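Local coordinates for protein sortase B (Listeria monocytogenes serovar 1/2a, PDB 5JCV) that anchors surface proteins to the cell wall through its sortase domain, cleaving their C-terminal sorting signal and passing on the thioester-linked product, at residues 18-23 and 97-102; 23-28 and 82-87; 114-119 and 176-181. One frame throughout, in Å; residues are numbered along the deposited sequence.

How the interactions relate
The three contacts lie in one sortase domain and meet the same sheet. Interactions 1 and 2 are neighbours, their centres about 8 Å apart. They share Thr23 and are joined where strands 14-19 and 26-30 pair (Leu18 N to Tyr27 O, 2.9 Å) and in the connection between them (Ile20 N to Ile25 O, 2.8 Å), both probable hydrogen bonds. Interaction 3 lies farther off, about 13 Å from interaction 2 and 16 Å from interaction 1 between centres, yet Tyr87 CB of 82-87 packs 3.4 Å from Ile179 CD1. By analogy with other sortases, the active site is expected near the start of strand 176-182, which would put the 176 end of interaction 3 beside it.

Interaction 1 (18-23 and 97-102); sequences LTIIDT and PTFSYE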
ATOM      1  N   LEU A  18      -6.377   8.572  -6.802  1.00 52.73           N
ATOM      2  CA  LEU A  18      -7.699   8.879  -7.370  1.00 52.29           C
ATOM      3  C   LEU A  18      -7.532   9.564  -8.729  1.00 48.51           C
ATOM      4  O   LEU A  18      -6.726  10.494  -8.896  1.00 47.88           O
ATOM      5  CB  LEU A  18      -8.448   9.822  -6.394  1.00 53.00           C
ATOM      6  CG  LEU A  18      -9.867  10.225  -6.830  1.00 54.42           C
ATOM      7  CD1 LEU A  18     -10.806   9.035  -6.916  1.00 53.58           C
ATOM      8  CD2 LEU A  18     -10.476  11.244  -5.892  1.00 53.93           C
ATOM      9  N   THR A  19      -8.310   9.164  -9.708  1.00 48.87           N
ATOM     10  CA  THR A  19      -8.202   9.810 -11.008  1.00 47.64           C
ATOM     11  C   THR A  19      -9.587   9.926 -11.601  1.00 48.84           C
ATOM     12  O   THR A  19     -10.345   8.932 -11.635  1.00 50.02           O
ATOM     13  CB  THR A  19      -7.305   9.009 -12.020  1.00 48.83           C
ATOM     14  OG1 THR A  19      -5.942   9.057 -11.585  1.00 51.11           O
ATOM     15  CG2 THR A  19      -7.353   9.633 -13.402  1.00 45.47           C
ATOM     16  N   ILE A  20      -9.921  11.129 -12.064  1.00 45.31           N
ATOM     17  CA  ILE A  20     -11.122  11.280 -12.858  1.00 46.80           C
ATOM     18  C   ILE A  20     -10.698  11.960 -14.170  1.00 46.98           C
ATOM     19  O   ILE A  20     -10.124  13.049 -14.172  1.00 46.90           O
ATOM     20  CB  ILE A  20     -12.205  12.111 -12.147  1.00 47.77           C
ATOM     21  CG1 ILE A  20     -12.527  11.541 -10.778  1.00 45.26           C
ATOM     22  CG2 ILE A  20     -13.463  12.198 -13.028  1.00 49.74           C
ATOM     23  CD1 ILE A  20     -13.514  12.405 -10.028  1.00 45.33           C
ATOM     24  N   ILE A  21     -10.925  11.265 -15.274  1.00 49.31           N
ATOM     25  CA  ILE A  21     -10.571  11.742 -16.621  1.00 51.20           C
ATOM     26  C   ILE A  21     -11.194  13.109 -16.911  1.00 49.41           C
ATOM     27  O   ILE A  21     -12.325  13.363 -16.520  1.00 51.95           O
ATOM     28  CB  ILE A  21     -11.065  10.702 -17.683  1.00 55.08           C
ATOM     29  CG1 ILE A  21     -10.351   9.336 -17.502  1.00 59.55           C
ATOM     30  CG2 ILE A  21     -10.864  11.196 -19.102  1.00 55.99           C
ATOM     31  CD1 ILE A  21      -8.842   9.381 -17.595  1.00 61.95           C
ATOM     32  N   ASP A  22     -10.471  13.971 -17.620  1.00 51.97           N
ATOM     33  CA  ASP A  22     -10.943  15.327 -18.008  1.00 51.21           C
ATOM     34  C   ASP A  22     -11.173  16.221 -16.787  1.00 48.66           C
ATOM     35  O   ASP A  22     -12.044  17.069 -16.788  1.00 51.96           O
ATOM     36  CB  ASP A  22     -12.204  15.264 -18.888  1.00 53.08           C
ATOM     37  CG  ASP A  22     -11.990  14.415 -20.169  1.00 58.38           C
ATOM     38  OD1 ASP A  22     -10.855  14.282 -20.651  1.00 60.48           O
ATOM     39  OD2 ASP A  22     -12.960  13.883 -20.706  1.00 59.32           O
ATOM     40  N   THR A  23     -10.392  16.018 -15.729  1.00 49.01           N
ATOM     41  CA  THR A  23     -10.406  16.938 -14.577  1.00 46.42           C
ATOM     42  C   THR A  23      -9.007  17.100 -14.082  1.00 45.03           C
ATOM     43  O   THR A  23      -8.114  16.421 -14.568  1.00 46.19           O
ATOM     44  CB  THR A  23     -11.280  16.447 -13.421  1.00 43.56           C
ATOM     45  OG1 THR A  23     -10.603  15.403 -12.696  1.00 44.05           O
ATOM     46  CG2 THR A  23     -12.616  15.953 -13.936  1.00 43.78           C
ATOM     47  N   PRO A  97     -19.455   8.278 -16.523  1.00 56.23           N
ATOM     48  CA  PRO A  97     -20.165   7.500 -15.511  1.00 56.24           C
ATOM     49  C   PRO A  97     -19.266   6.802 -14.467  1.00 52.95           C
ATOM     50  O   PRO A  97     -19.781   6.264 -13.487  1.00 49.46           O
ATOM     51  CB  PRO A  97     -20.947   6.466 -16.362  1.00 59.01           C
ATOM     52  CG  PRO A  97     -20.123   6.275 -17.608  1.00 58.96           C
ATOM     53  CD  PRO A  97     -19.337   7.562 -17.816  1.00 58.34           C
ATOM     54  N   THR A  98     -17.941   6.800 -14.648  1.00 51.34           N
ATOM     55  CA  THR A  98     -17.054   6.107 -13.702  1.00 52.09           C
ATOM     56  C   THR A  98     -15.756   6.846 -13.451  1.00 50.96           C
ATOM     57  O   THR A  98     -15.268   7.613 -14.295  1.00 49.91           O
ATOM     58  CB  THR A  98     -16.604   4.677 -14.221  1.00 56.53           C
ATOM     59  OG1 THR A  98     -15.627   4.833 -15.262  1.00 52.44           O
ATOM     60  CG2 THR A  98     -17.776   3.860 -14.765  1.00 55.31           C
ATOM     61  N   PHE A  99     -15.147   6.555 -12.313  1.00 51.63           N
ATOM     62  CA  PHE A  99     -13.779   6.989 -12.071  1.00 52.06           C
ATOM     63  C   PHE A  99     -12.964   5.838 -11.483  1.00 54.17           C
ATOM     64  O   PHE A  99     -13.522   4.783 -11.158  1.00 51.26           O
ATOM     65  CB  PHE A  99     -13.746   8.234 -11.174  1.00 51.04           C
ATOM     66  CG  PHE A  99     -14.294   8.033  -9.801  1.00 50.01           C
ATOM     67  CD1 PHE A  99     -13.464   7.698  -8.747  1.00 52.44           C
ATOM     68  CD2 PHE A  99     -15.644   8.208  -9.546  1.00 52.74           C
ATOM     69  CE1 PHE A  99     -13.979   7.495  -7.485  1.00 52.59           C
ATOM     70  CE2 PHE A  99     -16.162   8.028  -8.275  1.00 52.75           C
ATOM     71  CZ  PHE A  99     -15.336   7.672  -7.239  1.00 53.32           C
ATOM     72  N   SER A 100     -11.653   6.048 -11.341  1.00 57.27           N
ATOM     73  CA  SER A 100     -10.782   5.030 -10.752  1.00 57.35           C
ATOM     74  C   SER A 100     -10.196   5.418  -9.437  1.00 55.57           C
ATOM     75  O   SER A 100      -9.655   6.508  -9.258  1.00 55.24           O
ATOM     76  CB  SER A 100      -9.674   4.557 -11.714  1.00 62.85           C
ATOM     77  OG  SER A 100      -9.117   5.592 -12.458  1.00 63.58           O
ATOM     78  N   TYR A 101     -10.311   4.473  -8.519  1.00 54.37           N
ATOM     79  CA  TYR A 101      -9.894   4.623  -7.163  1.00 57.18           C
ATOM     80  C   TYR A 101      -8.922   3.494  -6.891  1.00 61.29           C
ATOM     81  O   TYR A 101      -9.284   2.334  -7.039  1.00 59.54           O
ATOM     82  CB  TYR A 101     -11.126   4.489  -6.231  1.00 57.38           C
ATOM     83  CG  TYR A 101     -10.771   4.254  -4.782  1.00 63.43           C
ATOM     84  CD1 TYR A 101     -10.022   5.201  -4.066  1.00 64.89           C
ATOM     85  CD2 TYR A 101     -11.170   3.074  -4.109  1.00 64.73           C
ATOM     86  CE1 TYR A 101      -9.679   4.985  -2.734  1.00 65.02           C
ATOM     87  CE2 TYR A 101     -10.830   2.852  -2.769  1.00 61.05           C
ATOM     88  CZ  TYR A 101     -10.080   3.814  -2.085  1.00 63.44           C
ATOM     89  OH  TYR A 101      -9.681   3.641  -0.782  1.00 61.27           O
ATOM     90  N   GLU A 102      -7.687   3.832  -6.545  1.00 63.07           N
ATOM     91  CA  GLU A 102      -6.740   2.845  -6.025  0.56 65.14           C
ATOM     92  C   GLU A 102      -6.749   2.894  -4.498  1.00 63.52           C
ATOM     93  O   GLU A 102      -6.808   3.969  -3.899  1.00 60.14           O
ATOM     94  CB  GLU A 102      -5.312   3.092  -6.529  0.56 68.00           C
ATOM     95  CG  GLU A 102      -4.922   2.345  -7.793  0.56 68.93           C
ATOM     96  CD  GLU A 102      -5.107   3.154  -9.060  0.56 69.77           C
ATOM     97  OE1 GLU A 102      -4.097   3.755  -9.483  0.56 71.55           O
ATOM     98  OE2 GLU A 102      -6.239   3.196  -9.622  0.56 68.07           O
TER
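Thr19 O lies at the edge of the Phe99 ring, near its plane, while Leu18 CD1 and Ile20 CG1 reach the same residue obliquely, neither squarely over a face nor in the plane. Leu18 does so with one methyl branch: CD1 is 3.5 Å from Phe99 CD1 and nearly as close to CE1. CG of Leu18 stands anti to its backbone N (chi1 -179°), and the branch beyond it meets the ring. Ile20 uses its longer branch, with CG1 3.5 Å from Phe99 CB. On Phe99 itself CG sits between the backbone N and the carbonyl carbon (chi1 63°), which starts the ring towards the two aliphatic chains. Leu163 of strand 160-165 packs on all three residues, so large apolar side chains suit these buried places.

The backbones join as antiparallel strands. Thr19 and Ser100 form a hydrogen-bonded pair: Thr19 N donates to Ser100 O at 3.0 Å and Ser100 N to Thr19 O at 3.2 Å, both nearly straight. Their short side chains emerge on the face opposite that of Leu18 and Tyr101, and Thr19 CB lies 3.9 Å from Ser100 OG. The hydroxyl of Thr19 is engaged elsewhere, hydrogen-bonded to Asp26 OD1, and Gln8 of the second subunit packs on Thr19. Beyond Ile20 the chain leaves strand 98-102 in a type II turn to Thr23, whose OG1 donates to Ile20 O at 2.8 Å.

This pairing joins the two outermost strands in the sheet order and closes the sortase beta-barrel. Since the cross-strand hydrogen bonds are all between main-chain atoms, they fix alignment and direction, whereas the selection of side chains comes from apolar packing on the inner face and from small polar residues on the partly exposed one.

Interaction 2 (23-28 and 82-87); sequences TEIDYP and ADLRKY
The ST turn at Thr23, just ahead of strand 26-30, leaves Glu24 N pointing at Asp83 in the 3-10 segment 82-87. Asp83 OD2 accepts this N-H at 2.8 Å, with a nearly straight bond (164°) that meets the oxygen almost along its C-O axis. Within the turn, Thr23 OG1 takes the next N-H but one, that of Ile25, at 2.8 Å. Threonine suits the place twice over, since its hydroxyl holds the turn while its carbon atoms face the helical segment: CB lies 3.3 Å from Asp83 OD2, and CG2 rests 3.9 Å from Lys86 CD. The side chains of Thr23 and Asp83 run antiparallel, one alongside the other, as do those of Thr23 and Lys86.

The contact thus fastens the connection between two barrel strands, 14-19 and 26-30, to the loop that runs from strand 67-72 to helix 90-95. On its inner side the bonding gives way to packing. Ile25 sends CD1 to Leu84 CD2 at 3.8 Å, the two chains crossing at about a right angle, and the same CD1 comes within 4.1 Å of Asp83 CB. Leu84 in turn packs on Met177 and Ile179 of strand 176-182, so branched apolar residues suit this buried layer. Towards the surface, Glu24 CG passes 3.7 Å from Asp83 OD2, and the carboxylate planes are 89° apart. Glu24 OE2 stays 5.2 Å from Asp83 OD2; the like charges would probably repel mildly, while the N-H of Glu24 would help to steady the charge on Asp83.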
ATOM      1  N   THR A  23     -10.392  16.018 -15.729  1.00 49.01           N
ATOM      2  CA  THR A  23     -10.406  16.938 -14.577  1.00 46.42           C
ATOM      3  C   THR A  23      -9.007  17.100 -14.082  1.00 45.03           C
ATOM      4  O   THR A  23      -8.114  16.421 -14.568  1.00 46.19           O
ATOM      5  CB  THR A  23     -11.280  16.447 -13.421  1.00 43.56           C
ATOM      6  OG1 THR A  23     -10.603  15.403 -12.696  1.00 44.05           O
ATOM      7  CG2 THR A  23     -12.616  15.953 -13.936  1.00 43.78           C
ATOM      8  N   GLU A  24      -8.809  17.973 -13.101  1.00 43.15           N
ATOM      9  CA  GLU A  24      -7.528  18.057 -12.439  1.00 44.24           C
ATOM     10  C   GLU A  24      -7.364  16.933 -11.448  1.00 44.24           C
ATOM     11  O   GLU A  24      -6.309  16.837 -10.869  1.00 41.70           O
ATOM     12  CB  GLU A  24      -7.365  19.394 -11.688  1.00 47.17           C
ATOM     13  CG  GLU A  24      -7.450  20.608 -12.591  1.00 48.70           C
ATOM     14  CD  GLU A  24      -6.776  21.854 -12.014  1.00 49.75           C
ATOM     15  OE1 GLU A  24      -6.076  21.790 -10.994  1.00 45.76           O
ATOM     16  OE2 GLU A  24      -7.003  22.950 -12.575  1.00 54.99           O
ATOM     17  N   ILE A  25      -8.403  16.123 -11.202  1.00 46.15           N
ATOM     18  CA  ILE A  25      -8.387  15.181 -10.068  1.00 45.88           C
ATOM     19  C   ILE A  25      -7.604  13.930 -10.480  1.00 49.11           C
ATOM     20  O   ILE A  25      -8.110  13.055 -11.206  1.00 51.08           O
ATOM     21  CB  ILE A  25      -9.791  14.767  -9.610  1.00 43.77           C
ATOM     22  CG1 ILE A  25     -10.516  15.995  -9.096  1.00 42.41           C
ATOM     23  CG2 ILE A  25      -9.675  13.720  -8.481  1.00 43.59           C
ATOM     24  CD1 ILE A  25     -12.004  15.809  -8.930  1.00 43.17           C
ATOM     25  N   ASP A  26      -6.338  13.926 -10.094  1.00 48.37           N
ATOM     26  CA  ASP A  26      -5.396  12.872 -10.429  1.00 50.38           C
ATOM     27  C   ASP A  26      -4.369  12.988  -9.322  1.00 50.26           C
ATOM     28  O   ASP A  26      -3.353  13.639  -9.486  1.00 54.99           O
ATOM     29  CB  ASP A  26      -4.771  13.136 -11.794  1.00 55.99           C
ATOM     30  CG  ASP A  26      -3.884  11.957 -12.284  1.00 59.60           C
ATOM     31  OD1 ASP A  26      -3.672  10.946 -11.549  1.00 56.60           O
ATOM     32  OD2 ASP A  26      -3.427  12.049 -13.430  1.00 59.85           O
ATOM     33  N   TYR A  27      -4.702  12.460  -8.143  1.00 50.41           N
ATOM     34  CA  TYR A  27      -3.993  12.825  -6.960  1.00 51.11           C
ATOM     35  C   TYR A  27      -3.756  11.608  -6.062  1.00 52.85           C
ATOM     36  O   TYR A  27      -4.524  10.627  -6.113  1.00 53.54           O
ATOM     37  CB  TYR A  27      -4.788  13.861  -6.153  1.00 53.66           C
ATOM     38  CG  TYR A  27      -4.941  15.259  -6.755  1.00 52.74           C
ATOM     39  CD1 TYR A  27      -3.835  16.058  -7.005  1.00 53.10           C
ATOM     40  CD2 TYR A  27      -6.217  15.815  -6.974  1.00 50.61           C
ATOM     41  CE1 TYR A  27      -3.976  17.347  -7.512  1.00 56.35           C
ATOM     42  CE2 TYR A  27      -6.363  17.095  -7.479  1.00 51.03           C
ATOM     43  CZ  TYR A  27      -5.243  17.869  -7.740  1.00 52.80           C
ATOM     44  OH  TYR A  27      -5.378  19.148  -8.263  1.00 54.20           O
ATOM     45  N   PRO A  28      -2.691  11.675  -5.244  1.00 48.94           N
ATOM     46  CA  PRO A  28      -2.504  10.725  -4.189  1.00 50.47           C
ATOM     47  C   PRO A  28      -3.559  10.945  -3.122  1.00 49.90           C
ATOM     48  O   PRO A  28      -4.012  12.088  -2.902  1.00 48.36           O
ATOM     49  CB  PRO A  28      -1.109  11.057  -3.669  1.00 50.77           C
ATOM     50  CG  PRO A  28      -1.000  12.532  -3.905  1.00 50.90           C
ATOM     51  CD  PRO A  28      -1.594  12.657  -5.276  1.00 50.81           C
ATOM     52  N   ALA A  82     -12.193  20.893  -6.577  1.00 41.04           N
ATOM     53  CA  ALA A  82     -13.067  21.856  -7.281  1.00 40.62           C
ATOM     54  C   ALA A  82     -13.792  21.222  -8.460  1.00 42.43           C
ATOM     55  O   ALA A  82     -14.937  21.612  -8.767  1.00 40.30           O
ATOM     56  CB  ALA A  82     -12.301  23.093  -7.734  1.00 42.27           C
ATOM     57  N   ASP A  83     -13.157  20.250  -9.147  1.00 41.52           N
ATOM     58  CA  ASP A  83     -13.794  19.693 -10.354  1.00 41.94           C
ATOM     59  C   ASP A  83     -14.978  18.751 -10.088  1.00 41.76           C
ATOM     60  O   ASP A  83     -15.681  18.370 -11.032  1.00 44.87           O
ATOM     61  CB  ASP A  83     -12.762  19.036 -11.283  1.00 44.43           C
ATOM     62  CG  ASP A  83     -12.037  20.063 -12.177  1.00 48.44           C
ATOM     63  OD1 ASP A  83     -12.459  21.265 -12.231  1.00 44.58           O
ATOM     64  OD2 ASP A  83     -11.021  19.662 -12.800  1.00 46.90           O
ATOM     65  N   LEU A  84     -15.252  18.413  -8.832  1.00 41.42           N
ATOM     66  CA  LEU A  84     -16.432  17.574  -8.511  1.00 42.81           C
ATOM     67  C   LEU A  84     -17.740  18.213  -9.033  1.00 44.60           C
ATOM     68  O   LEU A  84     -18.697  17.513  -9.427  1.00 44.56           O
ATOM     69  CB  LEU A  84     -16.532  17.293  -6.972  1.00 42.92           C
ATOM     70  CG  LEU A  84     -15.495  16.358  -6.325  1.00 42.27           C
ATOM     71  CD1 LEU A  84     -15.859  15.904  -4.912  1.00 42.60           C
ATOM     72  CD2 LEU A  84     -15.325  15.153  -7.210  1.00 45.35           C
ATOM     73  N   ARG A  85     -17.765  19.542  -9.063  1.00 44.36           N
ATOM     74  CA  ARG A  85     -18.932  20.290  -9.529  1.00 49.27           C
ATOM     75  C   ARG A  85     -19.249  20.048 -11.015  1.00 45.58           C
ATOM     76  O   ARG A  85     -20.362  20.333 -11.483  1.00 45.08           O
ATOM     77  CB  ARG A  85     -18.720  21.785  -9.266  1.00 51.37           C
ATOM     78  CG  ARG A  85     -17.665  22.354 -10.222  1.00 62.96           C
ATOM     79  CD  ARG A  85     -17.413  23.852 -10.105  1.00 70.10           C
ATOM     80  NE  ARG A  85     -16.376  24.286 -11.027  1.00 73.99           N
ATOM     81  CZ  ARG A  85     -15.973  25.550 -11.170  1.00 88.33           C
ATOM     82  NH1 ARG A  85     -16.545  26.538 -10.468  1.00 98.76           N
ATOM     83  NH2 ARG A  85     -15.009  25.833 -12.044  1.00114.28           N
ATOM     84  N   LYS A  86     -18.287  19.543 -11.783  1.00 42.42           N
ATOM     85  CA  LYS A  86     -18.596  19.212 -13.193  1.00 42.14           C
ATOM     86  C   LYS A  86     -19.740  18.189 -13.325  1.00 42.97           C
ATOM     87  O   LYS A  86     -20.486  18.168 -14.326  1.00 45.99           O
ATOM     88  CB  LYS A  86     -17.370  18.678 -13.912  1.00 45.10           C
ATOM     89  CG  LYS A  86     -16.217  19.671 -14.100  1.00 47.47           C
ATOM     90  CD  LYS A  86     -15.030  18.948 -14.740  1.00 47.19           C
ATOM     91  CE  LYS A  86     -13.896  19.881 -15.105  1.00 50.21           C
ATOM     92  NZ  LYS A  86     -14.115  20.516 -16.442  1.00 50.96           N
ATOM     93  N   TYR A  87     -19.895  17.355 -12.314  1.00 41.64           N
ATOM     94  CA  TYR A  87     -20.979  16.414 -12.281  1.00 46.26           C
ATOM     95  C   TYR A  87     -22.390  17.022 -12.167  1.00 47.98           C
ATOM     96  O   TYR A  87     -23.342  16.279 -12.276  1.00 49.93           O
ATOM     97  CB  TYR A  87     -20.721  15.324 -11.190  1.00 47.22           C
ATOM     98  CG  TYR A  87     -19.711  14.303 -11.648  1.00 45.98           C
ATOM     99  CD1 TYR A  87     -20.075  13.347 -12.551  1.00 49.68           C
ATOM    100  CD2 TYR A  87     -18.396  14.308 -11.199  1.00 49.78           C
ATOM    101  CE1 TYR A  87     -19.174  12.404 -13.023  1.00 52.51           C
ATOM    102  CE2 TYR A  87     -17.467  13.371 -11.677  1.00 52.72           C
ATOM    103  CZ  TYR A  87     -17.873  12.416 -12.605  1.00 55.15           C
ATOM    104  OH  TYR A  87     -17.028  11.415 -13.124  1.00 60.82           O
TER

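Interaction 3 (114-119 and 176-181); sequences AVYETT and RMVIQG
Tyr116 rises from strand 114-118 and lies alongside Val178, both side chains pointing the same way. From its CB, chi1 of 46° sets CG between the backbone N and the carbonyl carbon. One ring side, CD1 and CE1, runs over Val178 CB, with CE1 3.8 Å away; this is a CH-pi contact on the ring face. CZ comes equally near Val178 CG1, while CE2 lies 3.5 Å from Gln180 OE1. At the tip, OH donates a 2.9 Å hydrogen bond to Gln180 OE1. That oxygen lies near the ring plane, whereas the hydroxyl stands above the plane of the amide (69° out of it), the two flat groups being 87° apart. Tyrosine suits the place by joining an apolar face to a polar end. Gln180 NE2 is held in turn by Tyr138 OH and Thr162 OG1, which fixes which end of the amide is offered to Tyr116.

The opposite sheet face carries Val115, Glu117, Ile179 and selenomethionine Met177. Val115 CG1 meets Met177 CE at 3.5 Å, and Ile179 CD1 rests against both Val115 methyls, nearest CG2 at 3.7 Å. The Met177 chain bends at chi2, and its SE lies 3.7 Å from Glu117 CG.

Six backbone hydrogen bonds, two each at Ala114-Gln180, Tyr116-Val178 and Thr118-Arg176, hold the strands in regular antiparallel register. The antiparallel pairing of the last strand with 107-118 is part of the sortase beta-barrel; helix 132-145, inserted before strand 160-165 and packing on Tyr116 and Gln180, is consistent with the class B form.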
ATOM      1  N   ALA A 114     -25.048   8.623  -7.583  1.00 55.04           N
ATOM      2  CA  ALA A 114     -25.666   9.802  -6.925  1.00 54.42           C
ATOM      3  C   ALA A 114     -24.740  10.991  -6.927  1.00 49.60           C
ATOM      4  O   ALA A 114     -23.552  10.886  -6.646  1.00 51.92           O
ATOM      5  CB  ALA A 114     -26.057   9.486  -5.485  1.00 52.67           C
ATOM      6  N   VAL A 115     -25.326  12.137  -7.194  1.00 50.40           N
ATOM      7  CA  VAL A 115     -24.609  13.417  -7.312  1.00 48.17           C
ATOM      8  C   VAL A 115     -25.482  14.503  -6.654  1.00 47.84           C
ATOM      9  O   VAL A 115     -26.640  14.632  -6.998  1.00 49.98           O
ATOM     10  CB  VAL A 115     -24.415  13.734  -8.800  1.00 48.36           C
ATOM     11  CG1 VAL A 115     -23.957  15.151  -9.014  1.00 48.54           C
ATOM     12  CG2 VAL A 115     -23.483  12.730  -9.455  1.00 49.33           C
ATOM     13  N   TYR A 116     -24.946  15.270  -5.709  1.00 47.32           N
ATOM     14  CA  TYR A 116     -25.716  16.395  -5.142  1.00 48.41           C
ATOM     15  C   TYR A 116     -24.818  17.364  -4.420  1.00 47.45           C
ATOM     16  O   TYR A 116     -23.653  17.052  -4.122  1.00 47.07           O
ATOM     17  CB  TYR A 116     -26.809  15.899  -4.177  1.00 48.39           C
ATOM     18  CG  TYR A 116     -26.338  14.859  -3.196  1.00 48.51           C
ATOM     19  CD1 TYR A 116     -25.837  15.228  -1.966  1.00 49.67           C
ATOM     20  CD2 TYR A 116     -26.356  13.484  -3.526  1.00 52.19           C
ATOM     21  CE1 TYR A 116     -25.390  14.268  -1.058  1.00 52.04           C
ATOM     22  CE2 TYR A 116     -25.902  12.523  -2.644  1.00 51.95           C
ATOM     23  CZ  TYR A 116     -25.409  12.935  -1.415  1.00 51.52           C
ATOM     24  OH  TYR A 116     -24.971  12.026  -0.526  1.00 53.97           O
ATOM     25  N   GLU A 117     -25.367  18.538  -4.148  1.00 48.14           N
ATOM     26  CA  GLU A 117     -24.759  19.500  -3.242  1.00 48.16           C
ATOM     27  C   GLU A 117     -25.539  19.406  -1.979  1.00 50.94           C
ATOM     28  O   GLU A 117     -26.759  19.149  -1.998  1.00 54.08           O
ATOM     29  CB  GLU A 117     -24.936  20.932  -3.722  1.00 51.50           C
ATOM     30  CG  GLU A 117     -24.132  21.295  -4.943  1.00 58.05           C
ATOM     31  CD  GLU A 117     -24.504  22.680  -5.472  1.00 60.91           C
ATOM     32  OE1 GLU A 117     -25.622  22.853  -6.068  1.00 62.28           O
ATOM     33  OE2 GLU A 117     -23.654  23.573  -5.292  1.00 58.19           O
ATOM     34  N   THR A 118     -24.874  19.730  -0.888  1.00 51.85           N
ATOM     35  CA  THR A 118     -25.563  19.803   0.381  1.00 59.95           C
ATOM     36  C   THR A 118     -24.860  20.781   1.308  1.00 64.12           C
ATOM     37  O   THR A 118     -23.617  20.768   1.403  1.00 60.21           O
ATOM     38  CB  THR A 118     -25.550  18.432   1.051  1.00 58.40           C
ATOM     39  OG1 THR A 118     -26.253  18.509   2.302  1.00 59.67           O
ATOM     40  CG2 THR A 118     -24.095  17.976   1.266  1.00 54.37           C
ATOM     41  N   THR A 119     -25.671  21.584   2.001  1.00 67.80           N
ATOM     42  CA  THR A 119     -25.217  22.656   2.918  1.00 68.26           C
ATOM     43  C   THR A 119     -25.332  22.262   4.425  1.00 68.24           C
ATOM     44  O   THR A 119     -24.429  22.551   5.215  1.00 71.05           O
ATOM     45  CB  THR A 119     -26.038  23.945   2.641  1.00 70.69           C
ATOM     46  OG1 THR A 119     -27.394  23.583   2.335  1.00 77.20           O
ATOM     47  CG2 THR A 119     -25.516  24.699   1.437  1.00 69.27           C
ATOM     48  N   ARG A 176     -21.178  21.707   0.287  1.00 51.22           N
ATOM     49  CA  ARG A 176     -20.275  20.695  -0.218  1.00 49.29           C
ATOM     50  C   ARG A 176     -20.843  20.067  -1.482  1.00 49.26           C
ATOM     51  O   ARG A 176     -22.049  20.004  -1.662  1.00 48.02           O
ATOM     52  CB  ARG A 176     -20.101  19.598   0.794  1.00 49.86           C
ATOM     53  CG  ARG A 176     -19.519  20.091   2.106  1.00 50.82           C
ATOM     54  CD  ARG A 176     -19.485  18.901   3.043  1.00 52.22           C
ATOM     55  NE  ARG A 176     -18.835  19.239   4.296  1.00 50.63           N
ATOM     56  CZ  ARG A 176     -18.595  18.368   5.270  1.00 49.54           C
ATOM     57  NH1 ARG A 176     -18.955  17.088   5.153  1.00 48.09           N
ATOM     58  NH2 ARG A 176     -18.004  18.797   6.369  1.00 51.42           N
HETATM   59  N   MSE A 177     -19.946  19.612  -2.342  1.00 46.69           N
HETATM   60  CA  MSE A 177     -20.300  18.838  -3.512  1.00 48.51           C
HETATM   61  C   MSE A 177     -20.000  17.386  -3.189  1.00 45.90           C
HETATM   62  O   MSE A 177     -18.999  17.070  -2.567  1.00 46.55           O
HETATM   63  CB  MSE A 177     -19.478  19.409  -4.664  1.00 48.17           C
HETATM   64  CG  MSE A 177     -19.768  18.672  -5.939  1.00 50.93           C
HETATM   65 SE   MSE A 177     -21.558  19.235  -6.526  0.66 51.08          SE
HETATM   66  CE  MSE A 177     -21.957  17.545  -7.373  1.00 51.30           C
ATOM     67  N   VAL A 178     -20.890  16.495  -3.583  1.00 45.06           N
ATOM     68  CA  VAL A 178     -20.776  15.090  -3.199  1.00 47.62           C
ATOM     69  C   VAL A 178     -21.055  14.208  -4.402  1.00 49.22           C
ATOM     70  O   VAL A 178     -22.016  14.425  -5.105  1.00 50.52           O
ATOM     71  CB  VAL A 178     -21.762  14.708  -2.089  1.00 44.42           C
ATOM     72  CG1 VAL A 178     -21.596  13.226  -1.746  1.00 48.25           C
ATOM     73  CG2 VAL A 178     -21.535  15.554  -0.862  1.00 44.47           C
ATOM     74  N   ILE A 179     -20.210  13.216  -4.603  1.00 45.95           N
ATOM     75  CA  ILE A 179     -20.380  12.217  -5.655  1.00 50.50           C
ATOM     76  C   ILE A 179     -20.288  10.886  -4.953  1.00 49.39           C
ATOM     77  O   ILE A 179     -19.381  10.681  -4.153  1.00 52.68           O
ATOM     78  CB  ILE A 179     -19.208  12.298  -6.651  1.00 52.93           C
ATOM     79  CG1 ILE A 179     -19.153  13.700  -7.236  1.00 54.04           C
ATOM     80  CG2 ILE A 179     -19.307  11.279  -7.757  1.00 53.25           C
ATOM     81  CD1 ILE A 179     -20.359  14.048  -8.056  1.00 57.07           C
ATOM     82  N   GLN A 180     -21.245  10.011  -5.204  1.00 46.85           N
ATOM     83  CA  GLN A 180     -21.186   8.677  -4.676  1.00 49.50           C
ATOM     84  C   GLN A 180     -21.292   7.572  -5.754  1.00 52.02           C
ATOM     85  O   GLN A 180     -22.067   7.668  -6.712  1.00 53.47           O
ATOM     86  CB  GLN A 180     -22.274   8.528  -3.649  1.00 50.01           C
ATOM     87  CG  GLN A 180     -22.130   9.514  -2.525  1.00 47.15           C
ATOM     88  CD  GLN A 180     -23.186   9.295  -1.504  1.00 47.94           C
ATOM     89  OE1 GLN A 180     -24.351   9.544  -1.783  1.00 49.93           O
ATOM     90  NE2 GLN A 180     -22.801   8.788  -0.320  1.00 48.34           N
ATOM     91  N   GLY A 181     -20.470   6.546  -5.605  1.00 50.72           N
ATOM     92  CA  GLY A 181     -20.378   5.538  -6.617  1.00 54.67           C
ATOM     93  C   GLY A 181     -20.297   4.143  -6.025  1.00 60.11           C
ATOM     94  O   GLY A 181     -19.860   3.976  -4.892  1.00 56.76           O
TER